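PDB 5GXX: glucanase from Clostridium thermocellum, which probably hydrolyses internal beta-1,4-glucosidic bonds of cellulose, as a family 9 endoglucanase of the cellulosome. Local coordinates for residues Pro344-Tyr349 / Asp395-Glu399; Val504-Glu510 / Ala549-Arg555; Met513-Ser518 / Ile530-Asp536. The protein carries 1 engineered substitution. One frame throughout, in Å; residues are numbered along the deposited sequence.

Followed from the N terminus, the chain first closes interaction 1, where two loops of the family 9 catalytic region, 344-349 and 395-399, meet across a 45-residue excursion with little regular structure. Interactions 2 and 3 come later, in the beta-rich C-terminal region, about 51 and 52 Å from interaction 1 between centres. Segment 504-510 opens interaction 2, the hairpin of interaction 3 (513-518 with 530-536) forms and closes within the intervening chain, and 549-555 then returns to complete interaction 2. The two belong to different sheets that pack face to face: Ile506 CG1 lies 3.6 Å from Ile517 CD1, and both contacts reach the second subunit.

Interaction 1 of 3, residues Pro344-Tyr349 / Asp395-Glu399; sequences PDNRSY and DDSYE
Tyr398 is met by two groups of the other loop in quite different ways: Tyr349 drives a ring edge into its face, while the Arg347 guanidinium sits by its rim. The tyrosines form a T-shaped (edge-to-face) pair, with planes at 86° and centroids of the two rings 5.0 Å apart. Tyr349 CE1 stands over the centre of the Tyr398 ring, 3.6 Å from Tyr398 CG, and the Tyr349 hydroxyl runs on past the ring to touch Tyr398 CB. Arg347 reverses the roles of face and edge. Its guanidinium offers a face to the rim of Tyr398, Arg347 NH1 lying 3.4 Å from Tyr398 CD2, with the planes 77° apart, so this is not a cation-pi stack over the ring. Bends at chi2 and chi3 fold the arginine back, letting its CD cover a face of Tyr349 and Arg347 NE donate to Ser348 O at 3.0 Å. Both segments are loops of the glycosyl hydrolase family 9 region, on the connections between helix 322-340 and helix 412-429, and the aromatic pair joins them without any regular secondary structure. Tyr398 OH is held beyond the pair by Asn408. A water also bridges the loops, donating to Asp345 OD2 and to Asp396 O, each at 2.7 Å. Pro344 lays CG against the Asp396 carboxylate carbon, CG, at 4.0 Å, a van der Waals contact with a buried acid whose oxygens are satisfied by Tyr338, Thr289 and Gly291.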
loop_
_atom_site.group_PDB
_atom_site.type_symbol
_atom_site.label_atom_id
_atom_site.label_comp_id
_atom_site.label_asym_id
_atom_site.label_seq_id
_atom_site.Cartn_x
_atom_site.Cartn_y
_atom_site.Cartn_z
ATOM N N PRO A 344 -12.287 -16.963 46.048
ATOM C CA PRO A 344 -12.037 -15.709 46.769
ATOM C C PRO A 344 -12.720 -14.510 46.142
ATOM O O PRO A 344 -12.871 -13.510 46.842
ATOM C CB PRO A 344 -10.524 -15.550 46.644
ATOM C CG PRO A 344 -10.060 -16.977 46.731
ATOM C CD PRO A 344 -11.033 -17.697 45.817
ATOM N N ASP A 345 -13.110 -14.601 44.875
ATOM C CA ASP A 345 -13.815 -13.515 44.193
ATOM C C ASP A 345 -15.334 -13.670 44.178
ATOM O O ASP A 345 -16.062 -12.799 43.662
ATOM C CB ASP A 345 -13.256 -13.306 42.784
ATOM C CG ASP A 345 -11.895 -12.640 42.790
ATOM O OD1 ASP A 345 -11.685 -11.727 43.629
ATOM O OD2 ASP A 345 -11.046 -13.008 41.950
ATOM N N ASN A 346 -15.801 -14.769 44.766
ATOM C CA ASN A 346 -17.217 -15.105 44.796
ATOM C C ASN A 346 -17.860 -15.102 43.409
ATOM O O ASN A 346 -19.016 -14.712 43.238
ATOM C CB ASN A 346 -17.975 -14.151 45.719
ATOM C CG ASN A 346 -18.827 -14.898 46.707
ATOM O OD1 ASN A 346 -19.917 -15.363 46.375
ATOM N ND2 ASN A 346 -18.307 -15.069 47.920
ATOM N N ARG A 347 -17.115 -15.563 42.412
ATOM C CA ARG A 347 -17.545 -15.370 41.031
ATOM C C ARG A 347 -17.577 -16.658 40.240
ATOM O O ARG A 347 -16.730 -17.525 40.421
ATOM C CB ARG A 347 -16.712 -14.316 40.300
ATOM C CG ARG A 347 -15.246 -14.612 40.084
ATOM C CD ARG A 347 -14.961 -15.279 38.726
ATOM N NE ARG A 347 -15.467 -14.462 37.618
ATOM C CZ ARG A 347 -14.909 -13.326 37.198
ATOM N NH1 ARG A 347 -13.788 -12.855 37.737
ATOM N NH2 ARG A 347 -15.483 -12.657 36.207
ATOM N N SER A 348 -18.579 -16.780 39.386
ATOM C CA SER A 348 -18.656 -17.900 38.473
ATOM C C SER A 348 -17.559 -17.832 37.421
ATOM O O SER A 348 -17.208 -16.749 36.949
ATOM C CB SER A 348 -20.024 -17.871 37.798
ATOM O OG SER A 348 -20.049 -18.822 36.751
ATOM N N TYR A 349 -17.022 -19.014 37.106
ATOM C CA TYR A 349 -16.118 -19.250 35.972
ATOM C C TYR A 349 -16.816 -19.906 34.785
ATOM O O TYR A 349 -16.156 -20.403 33.867
ATOM C CB TYR A 349 -14.923 -20.089 36.449
ATOM C CG TYR A 349 -13.948 -19.244 37.255
ATOM C CD1 TYR A 349 -13.111 -18.345 36.611
ATOM C CD2 TYR A 349 -13.867 -19.331 38.647
ATOM C CE1 TYR A 349 -12.218 -17.548 37.319
ATOM C CE2 TYR A 349 -12.963 -18.521 39.381
ATOM C CZ TYR A 349 -12.136 -17.633 38.695
ATOM O OH TYR A 349 -11.230 -16.821 39.354
ATOM N N ASP A 395 -2.393 -18.829 42.344
ATOM C CA ASP A 395 -2.684 -17.967 43.487
ATOM C C ASP A 395 -4.127 -17.443 43.469
ATOM O O ASP A 395 -4.445 -16.455 44.150
ATOM C CB ASP A 395 -1.715 -16.780 43.486
ATOM C CG ASP A 395 -1.796 -15.946 42.222
ATOM O OD1 ASP A 395 -2.555 -16.291 41.291
ATOM O OD2 ASP A 395 -1.060 -14.930 42.127
ATOM N N ASP A 396 -4.993 -18.099 42.697
ATOM C CA ASP A 396 -6.407 -17.703 42.519
ATOM C C ASP A 396 -6.588 -16.433 41.682
ATOM O O ASP A 396 -7.713 -15.945 41.574
ATOM C CB ASP A 396 -7.160 -17.548 43.862
ATOM C CG ASP A 396 -7.223 -18.846 44.665
ATOM O OD1 ASP A 396 -7.952 -19.778 44.280
ATOM O OD2 ASP A 396 -6.534 -18.978 45.693
ATOM N N SER A 397 -5.526 -15.910 41.074
ATOM C CA SER A 397 -5.666 -14.663 40.330
ATOM C C SER A 397 -6.300 -14.894 38.965
ATOM O O SER A 397 -6.123 -15.919 38.309
ATOM C CB SER A 397 -4.329 -13.921 40.208
ATOM O OG SER A 397 -3.468 -14.608 39.327
ATOM N N TYR A 398 -7.016 -13.879 38.505
ATOM C CA TYR A 398 -7.755 -13.960 37.257
ATOM C C TYR A 398 -8.234 -12.574 36.848
ATOM O O TYR A 398 -8.633 -11.767 37.699
ATOM C CB TYR A 398 -8.935 -14.942 37.425
ATOM C CG TYR A 398 -9.914 -14.953 36.274
ATOM C CD1 TYR A 398 -9.704 -15.766 35.172
ATOM C CD2 TYR A 398 -11.003 -14.084 36.260
ATOM C CE1 TYR A 398 -10.600 -15.764 34.091
ATOM C CE2 TYR A 398 -11.877 -14.049 35.193
ATOM C CZ TYR A 398 -11.675 -14.891 34.113
ATOM O OH TYR A 398 -12.564 -14.867 33.060
ATOM N N GLU A 399 -8.189 -12.339 35.536
ATOM C CA GLU A 399 -8.880 -11.194 34.931
ATOM C C GLU A 399 -9.537 -11.675 33.650
ATOM O O GLU A 399 -8.952 -12.449 32.878
ATOM C CB GLU A 399 -7.909 -10.051 34.613
ATOM C CG GLU A 399 -7.238 -9.384 35.809
ATOM C CD GLU A 399 -8.173 -8.576 36.700
ATOM O OE1 GLU A 399 -9.294 -8.217 36.272
ATOM O OE2 GLU A 399 -7.768 -8.280 37.845
HETATM O O HOH W 1 -9.870 -15.224 42.942
HETATM O O HOH W 2 -11.324 -10.915 39.341
#

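Interaction 2 of 3, residues Val504-Glu510 / Ala549-Arg555; sequences VTIGYCE and AAELQFR
Opposite Gln553 the partner strand supplies two residues, Gly507 and Tyr508, which makes a classic beta bulge in an antiparallel pairing within the cellulose-binding-type beta region. Gly507 N donates to Gln553 O and Gln553 N to Tyr508 O, each at 2.9 Å, so the extra residue shifts the register while the bonding continues on both sides of it. The bulge coincides with a corner in the 504-510 chain, and the side chains beyond it are turned in distinct ways. With CG trans to the backbone N (chi1 170°), the Tyr508 ring is carried across the extended Glu551 chain at about a right angle; Glu551 CG meets the ring edge in its plane, 3.7 Å from Tyr508 CE2. Gln553 slants past the same tyrosine, its amide plane 47° from the ring and its CD 3.7 Å from Tyr508 CB. The amide is fixed by a second contact along its own strand: Gln553 NE2 donates to Glu551 OE2 at 2.9 Å, in the amide plane, which holds the pair together beside the ring. On the other face Leu552 CD1 packs on Cys509 CB at 3.5 Å, while the sulfur of Cys509 forms a disulfide with Cys509 of the second subunit, placing the bulge at the dimer interface. Near the start of the pairing, Thr505 and Arg555 run alongside one another, but their polar ends go to Asp514 of the second subunit and to Glu462 respectively. At the far end Glu510 accepts with its side chain: Glu551 N donates to Glu510 OE1, on the anti side of the carboxylate, at 2.9 Å.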
loop_
_atom_site.group_PDB
_atom_site.type_symbol
_atom_site.label_atom_id
_atom_site.label_comp_id
_atom_site.label_asym_id
_atom_site.label_seq_id
_atom_site.Cartn_x
_atom_site.Cartn_y
_atom_site.Cartn_z
ATOM N N VAL A 504 -23.137 10.953 -13.767
ATOM C CA VAL A 504 -22.590 10.110 -12.696
ATOM C C VAL A 504 -21.212 9.611 -13.111
ATOM O O VAL A 504 -21.040 9.034 -14.188
ATOM C CB VAL A 504 -23.500 8.893 -12.407
ATOM C CG1 VAL A 504 -23.012 8.096 -11.196
ATOM C CG2 VAL A 504 -24.951 9.330 -12.209
ATOM N N THR A 505 -20.232 9.833 -12.243
ATOM C CA THR A 505 -18.890 9.342 -12.497
ATOM C C THR A 505 -18.366 8.702 -11.215
ATOM O O THR A 505 -18.984 8.808 -10.145
ATOM C CB THR A 505 -17.930 10.467 -12.923
ATOM O OG1 THR A 505 -17.886 11.467 -11.904
ATOM C CG2 THR A 505 -18.360 11.103 -14.244
ATOM N N ILE A 506 -17.221 8.035 -11.343
ATOM C CA ILE A 506 -16.620 7.304 -10.226
ATOM C C ILE A 506 -15.215 7.850 -10.025
ATOM O O ILE A 506 -14.466 8.008 -10.993
ATOM C CB ILE A 506 -16.595 5.788 -10.517
ATOM C CG1 ILE A 506 -18.020 5.232 -10.502
ATOM C CG2 ILE A 506 -15.789 5.007 -9.489
ATOM C CD1 ILE A 506 -18.136 3.786 -10.962
ATOM N N GLY A 507 -14.876 8.126 -8.771
ATOM C CA GLY A 507 -13.562 8.632 -8.404
ATOM C C GLY A 507 -12.678 7.602 -7.730
ATOM O O GLY A 507 -11.477 7.834 -7.606
ATOM N N TYR A 508 -13.270 6.504 -7.252
ATOM C CA TYR A 508 -12.512 5.367 -6.701
ATOM C C TYR A 508 -13.466 4.192 -6.555
ATOM O O TYR A 508 -14.620 4.360 -6.148
ATOM C CB TYR A 508 -11.897 5.654 -5.325
ATOM C CG TYR A 508 -11.308 4.450 -4.604
ATOM C CD1 TYR A 508 -10.180 3.776 -5.077
ATOM C CD2 TYR A 508 -11.882 4.002 -3.419
ATOM C CE1 TYR A 508 -9.654 2.675 -4.403
ATOM C CE2 TYR A 508 -11.367 2.910 -2.727
ATOM C CZ TYR A 508 -10.249 2.260 -3.224
ATOM O OH TYR A 508 -9.724 1.191 -2.550
ATOM N N CYS A 509 -12.989 3.003 -6.901
ATOM C CA CYS A 509 -13.776 1.813 -6.592
ATOM C C CYS A 509 -12.824 0.700 -6.182
ATOM O O CYS A 509 -11.858 0.391 -6.870
ATOM C CB CYS A 509 -14.752 1.433 -7.700
ATOM S SG CYS A 509 -14.101 0.594 -9.130
ATOM N N GLU A 510 -13.086 0.151 -5.002
ATOM C CA GLU A 510 -12.169 -0.766 -4.337
ATOM C C GLU A 510 -11.925 -2.045 -5.130
ATOM O O GLU A 510 -12.872 -2.667 -5.640
ATOM C CB GLU A 510 -12.762 -1.130 -2.980
ATOM C CG GLU A 510 -11.827 -1.951 -2.146
ATOM C CD GLU A 510 -12.386 -2.266 -0.785
ATOM O OE1 GLU A 510 -13.184 -1.459 -0.261
ATOM O OE2 GLU A 510 -11.974 -3.313 -0.247
ATOM N N ALA A 549 -16.107 -4.147 4.323
ATOM C CA ALA A 549 -16.898 -3.144 3.621
ATOM C C ALA A 549 -16.291 -2.914 2.245
ATOM O O ALA A 549 -15.074 -3.047 2.077
ATOM C CB ALA A 549 -16.966 -1.838 4.416
ATOM N N ALA A 550 -17.139 -2.574 1.280
ATOM C CA ALA A 550 -16.651 -2.126 -0.019
ATOM C C ALA A 550 -16.796 -0.611 -0.187
ATOM O O ALA A 550 -17.888 -0.060 0.030
ATOM C CB ALA A 550 -17.386 -2.873 -1.116
ATOM N N GLU A 551 -15.693 0.052 -0.545
ATOM C CA GLU A 551 -15.650 1.500 -0.727
ATOM C C GLU A 551 -15.861 1.887 -2.180
ATOM O O GLU A 551 -15.242 1.312 -3.079
ATOM C CB GLU A 551 -14.338 2.087 -0.205
ATOM C CG GLU A 551 -14.229 3.595 -0.419
ATOM C CD GLU A 551 -12.999 4.213 0.225
ATOM O OE1 GLU A 551 -12.387 3.593 1.121
ATOM O OE2 GLU A 551 -12.642 5.343 -0.168
ATOM N N LEU A 552 -16.770 2.836 -2.383
ATOM C CA LEU A 552 -16.972 3.479 -3.681
ATOM C C LEU A 552 -17.005 4.994 -3.467
ATOM O O LEU A 552 -17.581 5.475 -2.482
ATOM C CB LEU A 552 -18.313 3.013 -4.266
ATOM C CG LEU A 552 -18.692 3.545 -5.656
ATOM C CD1 LEU A 552 -17.763 3.029 -6.723
ATOM C CD2 LEU A 552 -20.121 3.125 -5.989
ATOM N N GLN A 553 -16.393 5.747 -4.382
ATOM C CA GLN A 553 -16.534 7.202 -4.400
ATOM C C GLN A 553 -17.244 7.522 -5.697
ATOM O O GLN A 553 -16.742 7.225 -6.780
ATOM C CB GLN A 553 -15.182 7.919 -4.312
ATOM C CG GLN A 553 -14.536 7.803 -2.932
ATOM C CD GLN A 553 -13.066 8.149 -2.919
ATOM O OE1 GLN A 553 -12.609 9.004 -3.679
ATOM N NE2 GLN A 553 -12.317 7.498 -2.031
ATOM N N PHE A 554 -18.437 8.093 -5.588
ATOM C CA PHE A 554 -19.182 8.450 -6.788
ATOM C C PHE A 554 -19.524 9.925 -6.770
ATOM O O PHE A 554 -19.679 10.529 -5.704
ATOM C CB PHE A 554 -20.421 7.564 -6.971
ATOM C CG PHE A 554 -21.410 7.620 -5.834
ATOM C CD1 PHE A 554 -22.424 8.563 -5.822
ATOM C CD2 PHE A 554 -21.353 6.693 -4.800
ATOM C CE1 PHE A 554 -23.361 8.597 -4.800
ATOM C CE2 PHE A 554 -22.276 6.723 -3.761
ATOM C CZ PHE A 554 -23.285 7.671 -3.756
ATOM N N ARG A 555 -19.595 10.489 -7.969
ATOM C CA ARG A 555 -19.925 11.896 -8.149
ATOM C C ARG A 555 -21.174 12.010 -9.016
ATOM O O ARG A 555 -21.294 11.319 -10.036
ATOM C CB ARG A 555 -18.742 12.604 -8.821
ATOM C CG ARG A 555 -18.930 14.102 -9.030
ATOM C CD ARG A 555 -17.750 14.747 -9.775
ATOM N NE ARG A 555 -16.525 14.653 -8.989
ATOM C CZ ARG A 555 -15.420 15.360 -9.221
ATOM N NH1 ARG A 555 -15.382 16.238 -10.209
ATOM N NH2 ARG A 555 -14.359 15.199 -8.439
HETATM O O HOH W 3 -19.877 13.378 -12.254
HETATM O O HOH W 4 -10.214 9.454 -4.981
#

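Interaction 3 of 3, residues Met513-Ser518 / Ile530-Asp536; sequences MDVEIS and IKISYID
A beta hairpin of strands 515-524 and 527-534, at one margin of a five-stranded antiparallel sheet, carries this contact. Glu516 and Ser533 form a hydrogen-bonded pair, Glu516 N donating to Ser533 O at 3.0 Å and Ser533 N to Glu516 O at 2.9 Å. Farther along, the Ser518 side chain takes over a strand acceptor's role: Lys531 N donates to Ser518 OG at 2.9 Å, almost straight at 172°. On the face that packs against the other sheet, Val515 extends beside the Tyr534 ring. The placing of Val515 CG2 trans to the backbone N brings this methyl over the ring in a CH-pi contact, 3.9 Å from the Tyr534 centroid and 19° off the normal. Ile517 CG2 meets Ile530 CD1 at 3.7 Å. Ile535 touches two acids, Ile535 CB lying 3.4 Å from Asp514 OD2 and its CD1 near Glu516 OE2. That Glu516 oxygen forms a salt bridge with Lys503 of the second subunit, which implies that the hairpin's apolar face serves the sandwich of sheets while Glu516, on the opposite face, helps join the subunits, probably with Lys503 offsetting its charge.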
loop_
_atom_site.group_PDB
_atom_site.type_symbol
_atom_site.label_atom_id
_atom_site.label_comp_id
_atom_site.label_asym_id
_atom_site.label_seq_id
_atom_site.Cartn_x
_atom_site.Cartn_y
_atom_site.Cartn_z
ATOM N N MET A 513 -14.153 -5.735 -5.963
ATOM C CA MET A 513 -15.569 -5.560 -5.650
ATOM C C MET A 513 -16.318 -5.200 -6.935
ATOM O O MET A 513 -16.470 -4.018 -7.266
ATOM C CB MET A 513 -15.768 -4.530 -4.533
ATOM C CG MET A 513 -15.061 -4.869 -3.217
ATOM S SD MET A 513 -15.731 -6.366 -2.451
ATOM C CE MET A 513 -14.888 -6.364 -0.860
ATOM N N ASP A 514 -16.729 -6.226 -7.687
ATOM C CA ASP A 514 -17.443 -6.060 -8.960
ATOM C C ASP A 514 -18.736 -5.275 -8.708
ATOM O O ASP A 514 -19.600 -5.750 -7.960
ATOM C CB ASP A 514 -17.735 -7.454 -9.541
ATOM C CG ASP A 514 -18.276 -7.431 -10.971
ATOM O OD1 ASP A 514 -17.822 -6.623 -11.819
ATOM O OD2 ASP A 514 -19.152 -8.274 -11.273
ATOM N N VAL A 515 -18.872 -4.085 -9.304
ATOM C CA VAL A 515 -19.940 -3.155 -8.961
ATOM C C VAL A 515 -20.522 -2.471 -10.201
ATOM O O VAL A 515 -19.823 -2.231 -11.185
ATOM C CB VAL A 515 -19.431 -2.087 -7.961
ATOM C CG1 VAL A 515 -18.355 -1.211 -8.593
ATOM C CG2 VAL A 515 -20.552 -1.222 -7.397
ATOM N N GLU A 516 -21.812 -2.166 -10.150
ATOM C CA GLU A 516 -22.435 -1.320 -11.159
ATOM C C GLU A 516 -23.231 -0.202 -10.491
ATOM O O GLU A 516 -23.677 -0.334 -9.345
ATOM C CB GLU A 516 -23.274 -2.125 -12.152
ATOM C CG GLU A 516 -24.400 -2.893 -11.489
ATOM C CD GLU A 516 -25.462 -3.427 -12.440
ATOM O OE1 GLU A 516 -25.559 -2.986 -13.608
ATOM O OE2 GLU A 516 -26.235 -4.296 -11.983
ATOM N N ILE A 517 -23.342 0.916 -11.199
ATOM C CA ILE A 517 -24.182 2.029 -10.770
ATOM C C ILE A 517 -25.263 2.202 -11.819
ATOM O O ILE A 517 -24.966 2.276 -13.012
ATOM C CB ILE A 517 -23.413 3.360 -10.588
ATOM C CG1 ILE A 517 -22.188 3.180 -9.683
ATOM C CG2 ILE A 517 -24.360 4.419 -10.015
ATOM C CD1 ILE A 517 -21.390 4.460 -9.469
ATOM N N SER A 518 -26.515 2.255 -11.381
ATOM C CA SER A 518 -27.610 2.404 -12.328
ATOM C C SER A 518 -27.622 3.820 -12.898
ATOM O O SER A 518 -27.031 4.728 -12.304
ATOM C CB SER A 518 -28.945 2.147 -11.631
ATOM O OG SER A 518 -29.299 3.234 -10.798
ATOM N N ILE A 530 -29.917 6.716 -7.696
ATOM C CA ILE A 530 -29.051 5.714 -8.306
ATOM C C ILE A 530 -28.971 4.556 -7.326
ATOM O O ILE A 530 -29.077 4.742 -6.103
ATOM C CB ILE A 530 -27.641 6.243 -8.677
ATOM C CG1 ILE A 530 -26.891 6.779 -7.451
ATOM C CG2 ILE A 530 -27.768 7.279 -9.793
ATOM C CD1 ILE A 530 -25.408 7.117 -7.697
ATOM N N LYS A 531 -28.851 3.367 -7.898
ATOM C CA LYS A 531 -28.625 2.164 -7.120
ATOM C C LYS A 531 -27.199 1.726 -7.423
ATOM O O LYS A 531 -26.806 1.645 -8.588
ATOM C CB LYS A 531 -29.583 1.050 -7.543
ATOM C CG LYS A 531 -29.298 -0.268 -6.822
ATOM C CD LYS A 531 -30.310 -1.343 -7.197
ATOM C CE LYS A 531 -31.663 -1.133 -6.525
ATOM N NZ LYS A 531 -31.559 -1.040 -5.037
ATOM N N ILE A 532 -26.469 1.407 -6.357
ATOM C CA ILE A 532 -25.122 0.840 -6.419
ATOM C C ILE A 532 -25.290 -0.640 -6.085
ATOM O O ILE A 532 -25.757 -0.961 -4.992
ATOM C CB ILE A 532 -24.189 1.523 -5.379
ATOM C CG1 ILE A 532 -23.882 3.003 -5.690
ATOM C CG2 ILE A 532 -22.866 0.794 -5.288
ATOM C CD1 ILE A 532 -25.074 3.945 -5.701
ATOM N N SER A 533 -24.956 -1.526 -7.023
ATOM C CA SER A 533 -25.128 -2.973 -6.853
ATOM C C SER A 533 -23.792 -3.708 -6.874
ATOM O O SER A 533 -22.983 -3.490 -7.781
ATOM C CB SER A 533 -26.004 -3.549 -7.978
ATOM O OG SER A 533 -27.305 -2.981 -7.935
ATOM N N TYR A 534 -23.557 -4.597 -5.913
ATOM C CA TYR A 534 -22.374 -5.452 -5.923
ATOM C C TYR A 534 -22.829 -6.803 -6.414
ATOM O O TYR A 534 -23.694 -7.438 -5.801
ATOM C CB TYR A 534 -21.719 -5.552 -4.547
ATOM C CG TYR A 534 -21.015 -4.258 -4.236
ATOM C CD1 TYR A 534 -19.718 -4.033 -4.691
ATOM C CD2 TYR A 534 -21.664 -3.240 -3.546
ATOM C CE1 TYR A 534 -19.075 -2.828 -4.432
ATOM C CE2 TYR A 534 -21.033 -2.029 -3.281
ATOM C CZ TYR A 534 -19.741 -1.828 -3.738
ATOM O OH TYR A 534 -19.105 -0.636 -3.469
ATOM N N ILE A 535 -22.274 -7.205 -7.548
ATOM C CA ILE A 535 -22.769 -8.365 -8.275
ATOM C C ILE A 535 -22.481 -9.637 -7.484
ATOM O O ILE A 535 -23.334 -10.530 -7.399
ATOM C CB ILE A 535 -22.146 -8.442 -9.680
ATOM C CG1 ILE A 535 -22.557 -7.248 -10.561
ATOM C CG2 ILE A 535 -22.451 -9.786 -10.336
ATOM C CD1 ILE A 535 -24.040 -6.943 -10.646
ATOM N N ASP A 536 -21.300 -9.709 -6.878
ATOM C CA ASP A 536 -21.059 -10.766 -5.906
ATOM C C ASP A 536 -20.836 -10.186 -4.522
ATOM O O ASP A 536 -19.705 -10.091 -4.030
ATOM C CB ASP A 536 -19.897 -11.670 -6.320
ATOM C CG ASP A 536 -19.716 -12.860 -5.387
ATOM O OD1 ASP A 536 -20.534 -13.049 -4.454
ATOM O OD2 ASP A 536 -18.709 -13.579 -5.559
HETATM O O HOH W 5 -19.428 -7.718 -6.112
#